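Local coordinates for protein aldehyde dehydrogenase A (Escherichia coli BL21, PDB 2OPX) that catalyses the irreversible NAD+-dependent oxidation of L-lactaldehyde to L-lactate and also oxidises glycolaldehyde, at residues 226-231 / 249-254; 348-353 / 369-374. All coordinates share one frame; numbering follows the deposited sequence.

Contact 1: 226-231 / 249-254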
loop_
_atom_site.group_PDB
_atom_site.type_symbol
_atom_site.label_atom_id
_atom_site.label_comp_id
_atom_site.label_asym_id
_atom_site.label_seq_id
_atom_site.Cartn_x
_atom_site.Cartn_y
_atom_site.Cartn_z
ATOM N N SER A 226 -3.719 20.360 -15.583
ATOM C CA SER A 226 -4.814 20.063 -14.673
ATOM C C SER A 226 -5.836 21.164 -14.856
ATOM O O SER A 226 -5.596 22.317 -14.489
ATOM C CB SER A 226 -4.321 20.052 -13.228
ATOM O OG SER A 226 -5.372 19.728 -12.333
ATOM N N MET A 227 -6.978 20.810 -15.433
ATOM C CA MET A 227 -8.020 21.794 -15.679
ATOM C C MET A 227 -9.376 21.415 -15.100
ATOM O O MET A 227 -9.789 20.253 -15.123
ATOM C CB MET A 227 -8.142 22.059 -17.183
ATOM C CG MET A 227 -9.292 22.968 -17.566
ATOM S SD MET A 227 -10.831 22.058 -17.804
ATOM C CE MET A 227 -11.433 22.860 -19.229
ATOM N N THR A 228 -10.055 22.427 -14.573
ATOM C CA THR A 228 -11.372 22.275 -13.980
ATOM C C THR A 228 -12.282 23.292 -14.655
ATOM O O THR A 228 -12.057 24.498 -14.555
ATOM C CB THR A 228 -11.327 22.556 -12.469
ATOM O OG1 THR A 228 -10.450 21.614 -11.840
ATOM C CG2 THR A 228 -12.714 22.443 -11.860
ATOM N N GLY A 229 -13.298 22.805 -15.357
ATOM C CA GLY A 229 -14.208 23.699 -16.041
ATOM C C GLY A 229 -15.355 22.960 -16.693
ATOM O O GLY A 229 -15.818 21.942 -16.180
ATOM N N SER A 230 -15.811 23.473 -17.830
ATOM C CA SER A 230 -16.914 22.874 -18.568
ATOM C C SER A 230 -16.430 21.686 -19.379
ATOM O O SER A 230 -15.251 21.586 -19.704
ATOM C CB SER A 230 -17.523 23.895 -19.520
ATOM O OG SER A 230 -16.593 24.224 -20.535
ATOM N N VAL A 231 -17.355 20.797 -19.712
ATOM C CA VAL A 231 -17.031 19.614 -20.490
ATOM C C VAL A 231 -16.430 20.025 -21.820
ATOM O O VAL A 231 -15.365 19.540 -22.205
ATOM C CB VAL A 231 -18.290 18.760 -20.753
ATOM C CG1 VAL A 231 -17.934 17.531 -21.583
ATOM C CG2 VAL A 231 -18.907 18.344 -19.430
ATOM N N CYS A 249 -5.475 16.053 -16.348
ATOM C CA CYS A 249 -6.186 15.754 -15.118
ATOM C C CYS A 249 -7.371 16.699 -15.265
ATOM O O CYS A 249 -7.212 17.919 -15.167
ATOM C CB CYS A 249 -5.343 16.125 -13.904
ATOM S SG CYS A 249 -6.100 15.684 -12.335
ATOM N N LEU A 250 -8.548 16.140 -15.533
ATOM C CA LEU A 250 -9.737 16.956 -15.755
ATOM C C LEU A 250 -10.882 16.729 -14.778
ATOM O O LEU A 250 -11.183 15.600 -14.404
ATOM C CB LEU A 250 -10.249 16.731 -17.180
ATOM C CG LEU A 250 -9.200 16.872 -18.282
ATOM C CD1 LEU A 250 -9.766 16.384 -19.603
ATOM C CD2 LEU A 250 -8.746 18.321 -18.374
ATOM N N GLU A 251 -11.511 17.834 -14.388
ATOM C CA GLU A 251 -12.649 17.859 -13.472
ATOM C C GLU A 251 -13.646 18.700 -14.271
ATOM O O GLU A 251 -13.528 19.926 -14.320
ATOM C CB GLU A 251 -12.242 18.577 -12.182
ATOM C CG GLU A 251 -12.803 17.983 -10.895
ATOM C CD GLU A 251 -14.231 18.403 -10.609
ATOM O OE1 GLU A 251 -15.117 18.095 -11.435
ATOM O OE2 GLU A 251 -14.463 19.041 -9.555
ATOM N N LEU A 252 -14.620 18.045 -14.898
ATOM C CA LEU A 252 -15.568 18.754 -15.752
ATOM C C LEU A 252 -17.028 18.875 -15.320
ATOM O O LEU A 252 -17.911 19.080 -16.160
ATOM C CB LEU A 252 -15.518 18.149 -17.157
ATOM C CG LEU A 252 -14.122 17.978 -17.757
ATOM C CD1 LEU A 252 -14.231 17.332 -19.125
ATOM C CD2 LEU A 252 -13.433 19.325 -17.848
ATOM N N GLY A 253 -17.298 18.751 -14.028
ATOM C CA GLY A 253 -18.668 18.898 -13.572
ATOM C C GLY A 253 -19.457 17.618 -13.419
ATOM O O GLY A 253 -18.929 16.520 -13.582
ATOM N N GLY A 254 -20.736 17.770 -13.096
ATOM C CA GLY A 254 -21.588 16.614 -12.915
ATOM C C GLY A 254 -23.069 16.941 -12.864
ATOM O O GLY A 254 -23.486 18.098 -12.960
HETATM O O HOH W 1 -20.280 20.674 -17.878
#

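Contact 2: 348-353 / 369-374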
loop_
_atom_site.group_PDB
_atom_site.type_symbol
_atom_site.label_atom_id
_atom_site.label_comp_id
_atom_site.label_asym_id
_atom_site.label_seq_id
_atom_site.Cartn_x
_atom_site.Cartn_y
_atom_site.Cartn_z
ATOM N N GLY A 348 -42.458 19.588 -20.607
ATOM C CA GLY A 348 -43.554 19.097 -19.791
ATOM C C GLY A 348 -43.356 19.219 -18.292
ATOM O O GLY A 348 -44.239 18.865 -17.515
ATOM N N ALA A 349 -42.201 19.725 -17.879
ATOM C CA ALA A 349 -41.916 19.875 -16.460
ATOM C C ALA A 349 -42.826 20.920 -15.819
ATOM O O ALA A 349 -43.368 21.796 -16.491
ATOM C CB ALA A 349 -40.462 20.251 -16.262
ATOM N N ARG A 350 -42.980 20.820 -14.505
ATOM C CA ARG A 350 -43.828 21.731 -13.754
ATOM C C ARG A 350 -42.996 22.549 -12.779
ATOM O O ARG A 350 -42.228 21.996 -11.991
ATOM C CB ARG A 350 -44.886 20.920 -13.001
ATOM C CG ARG A 350 -45.729 21.703 -12.020
ATOM C CD ARG A 350 -47.069 21.007 -11.798
ATOM N NE ARG A 350 -46.949 19.708 -11.138
ATOM C CZ ARG A 350 -46.744 19.551 -9.834
ATOM N NH1 ARG A 350 -46.633 20.616 -9.052
ATOM N NH2 ARG A 350 -46.666 18.333 -9.311
ATOM N N VAL A 351 -43.143 23.868 -12.833
ATOM C CA VAL A 351 -42.396 24.737 -11.937
ATOM C C VAL A 351 -43.165 24.933 -10.640
ATOM O O VAL A 351 -44.139 25.675 -10.600
ATOM C CB VAL A 351 -42.146 26.120 -12.572
ATOM C CG1 VAL A 351 -41.295 26.970 -11.646
ATOM C CG2 VAL A 351 -41.466 25.957 -13.923
ATOM N N ALA A 352 -42.734 24.253 -9.584
ATOM C CA ALA A 352 -43.389 24.385 -8.293
ATOM C C ALA A 352 -43.190 25.823 -7.827
ATOM O O ALA A 352 -44.131 26.612 -7.839
ATOM C CB ALA A 352 -42.785 23.411 -7.294
ATOM N N LEU A 353 -41.967 26.162 -7.425
ATOM C CA LEU A 353 -41.646 27.519 -6.990
ATOM C C LEU A 353 -40.419 28.051 -7.735
ATOM O O LEU A 353 -39.685 27.285 -8.362
ATOM C CB LEU A 353 -41.409 27.570 -5.473
ATOM C CG LEU A 353 -40.433 26.637 -4.753
ATOM C CD1 LEU A 353 -40.947 25.214 -4.827
ATOM C CD2 LEU A 353 -39.042 26.748 -5.344
ATOM N N LEU A 369 -37.764 24.427 -7.828
ATOM C CA LEU A 369 -38.155 23.035 -7.704
ATOM C C LEU A 369 -38.955 22.667 -8.950
ATOM O O LEU A 369 -39.957 23.309 -9.266
ATOM C CB LEU A 369 -39.013 22.846 -6.450
ATOM C CG LEU A 369 -39.467 21.424 -6.128
ATOM C CD1 LEU A 369 -38.254 20.522 -5.971
ATOM C CD2 LEU A 369 -40.279 21.429 -4.850
ATOM N N LEU A 370 -38.494 21.651 -9.669
ATOM C CA LEU A 370 -39.185 21.207 -10.868
ATOM C C LEU A 370 -39.817 19.850 -10.608
ATOM O O LEU A 370 -39.161 18.930 -10.112
ATOM C CB LEU A 370 -38.214 21.125 -12.051
ATOM C CG LEU A 370 -37.551 22.456 -12.419
ATOM C CD1 LEU A 370 -36.737 22.302 -13.699
ATOM C CD2 LEU A 370 -38.620 23.517 -12.604
ATOM N N LEU A 371 -41.104 19.743 -10.932
ATOM C CA LEU A 371 -41.849 18.511 -10.739
ATOM C C LEU A 371 -42.435 18.019 -12.048
ATOM O O LEU A 371 -42.347 18.703 -13.068
ATOM C CB LEU A 371 -42.942 18.735 -9.707
ATOM C CG LEU A 371 -42.327 19.067 -8.350
ATOM C CD1 LEU A 371 -43.358 19.691 -7.484
ATOM C CD2 LEU A 371 -41.765 17.817 -7.697
ATOM N N ASP A 372 -43.036 16.831 -12.012
ATOM C CA ASP A 372 -43.607 16.220 -13.209
ATOM C C ASP A 372 -42.478 16.118 -14.224
ATOM O O ASP A 372 -42.639 16.444 -15.403
ATOM C CB ASP A 372 -44.745 17.066 -13.783
ATOM C CG ASP A 372 -45.918 17.190 -12.829
ATOM O OD1 ASP A 372 -45.885 16.560 -11.747
ATOM O OD2 ASP A 372 -46.876 17.924 -13.170
ATOM N N VAL A 373 -41.322 15.675 -13.744
ATOM C CA VAL A 373 -40.159 15.526 -14.595
ATOM C C VAL A 373 -40.039 14.078 -15.035
ATOM O O VAL A 373 -40.305 13.157 -14.266
ATOM C CB VAL A 373 -38.878 15.924 -13.841
ATOM C CG1 VAL A 373 -37.668 15.774 -14.749
ATOM C CG2 VAL A 373 -39.003 17.350 -13.334
ATOM N N ARG A 374 -39.659 13.877 -16.286
ATOM C CA ARG A 374 -39.485 12.532 -16.789
ATOM C C ARG A 374 -37.993 12.354 -17.008
ATOM O O ARG A 374 -37.308 13.272 -17.462
ATOM C CB ARG A 374 -40.252 12.335 -18.093
ATOM C CG ARG A 374 -41.756 12.573 -17.966
ATOM C CD ARG A 374 -42.499 12.087 -19.208
ATOM N NE ARG A 374 -41.901 12.586 -20.448
ATOM C CZ ARG A 374 -41.985 13.842 -20.876
ATOM N NH1 ARG A 374 -42.650 14.747 -20.171
ATOM N NH2 ARG A 374 -41.398 14.195 -22.010
#

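Contact 1: 226-231 / 249-254
Met227 and Glu251 lock two parallel strands together through the backbone. Met227 N donates to Cys249 O at 2.9 Å, Met227 O receives Glu251 N at 3.1 Å, and Gly229 N reaches Glu251 O. On the face of Ser226 and Thr228, whose hydroxyls bond to Lys162, Thr228 OG1 lies 3.5 Å from Glu251 CB, the two side chains side by side. A bend about CB-CG (chi2 -81°) helps to turn Glu251 OE1 back toward Gly253 N, a weak bond, while OE2 weakly meets His449. Met227 and Leu250 occupy the other face, under helix 231-242. Beyond, apolar Leu252 fills the turn: its CD2 sits 3.8 Å from Met227 SD, the side chains crossing nearly at right angles, and its CB lies 4.1 Å from Val231 CG2. Cutting Leu252 back to an alanine is likely to leave a gap beside the Met227 sulfur and lose packing on Ile245 of a second subunit. Gly253, at a positive phi that suits glycine, carries the chain past Cys285. This is a right-handed beta-alpha-beta crossover of the Rossmann-type domain: the turn after the first strand carries NAD+-binding Ser230, the N-cap of helix 231-242, and the second ends at lactate-binding Glu251, probably the active-site glutamate.

Contact 2: 348-353 / 369-374
Arg350 takes hold of Asp372 side-on, using two nitrogens for two oxygens: NE lies 2.7 Å from OD2 and NH2 3.1 Å from OD1. The guanidinium and carboxylate planes stand 68° apart. OD2 lies in the guanidinium plane, yet both nitrogens come to the carboxylate from above its own plane. A bend at chi3 (66°) in the otherwise extended arginine chain turns its head back over the neighbouring strand. There Leu371 CB lies 3.7 Å above one face of the guanidinium, offset toward its rim, and Leu371 CD1 approaches NH1. A long cationic side chain suits this exposed edge, since it can cover a leucine with its flat face while its charge is paired with that of Asp372.

Backbone bonds position these groups. Arg350 and Leu371 form an antiparallel hydrogen-bonded pair, with N to O bonds in both directions, and Ala352 N adds a bond of 3.0 Å to Leu369 O. The small Ala352 lets its CB fit 3.8 Å from Leu371 CD1 and close to Leu369, whose CB also meets Leu353 CD1 at 3.5 Å. On the other side of the ribbon, Val351 CG2 and Leu370 CD2 lie 4.0 Å apart, their side chains alongside one another and packed on Val345 and Ala344 of helix 331-347.

Further out, Gly348 ends that helix in a Schellman motif; its positive phi (119°) would jam a side chain against the preceding carbonyl. Arg374 bonds to Glu347 O in the same helix end and forms a salt bridge with Glu376. Strand 368-371 pairs in parallel with strand 388-394, where Leu369 and Leu371 pack on Val391. The whole is a short antiparallel ribbon on the margin of the mixed sheet containing strand 290-294, in the aldehyde dehydrogenase fold.

Contact 1 and contact 2 belong to different sheets of one aldehyde dehydrogenase chain and come in series along it. Their centres are 29 Å apart and their nearest atoms about 14 Å, so they do not touch. Contact 1 is buried, its centre about 7 Å from the centre of the chain, and borders the catalytic site: the side chain of Glu251 comes within about 3 Å of that of lactate-binding His449 and about 7 Å of a bound deoxycholate, and Gly253 within about 3 Å of Cys285, the inferred active-site residue. Contact 2, its centre about 28 Å from the centre of the chain, lies away from the annotated sites. Parallel pairing across a helical crossover in 226-231/249-254 contrasts with antiparallel pairing in 348-353/369-374.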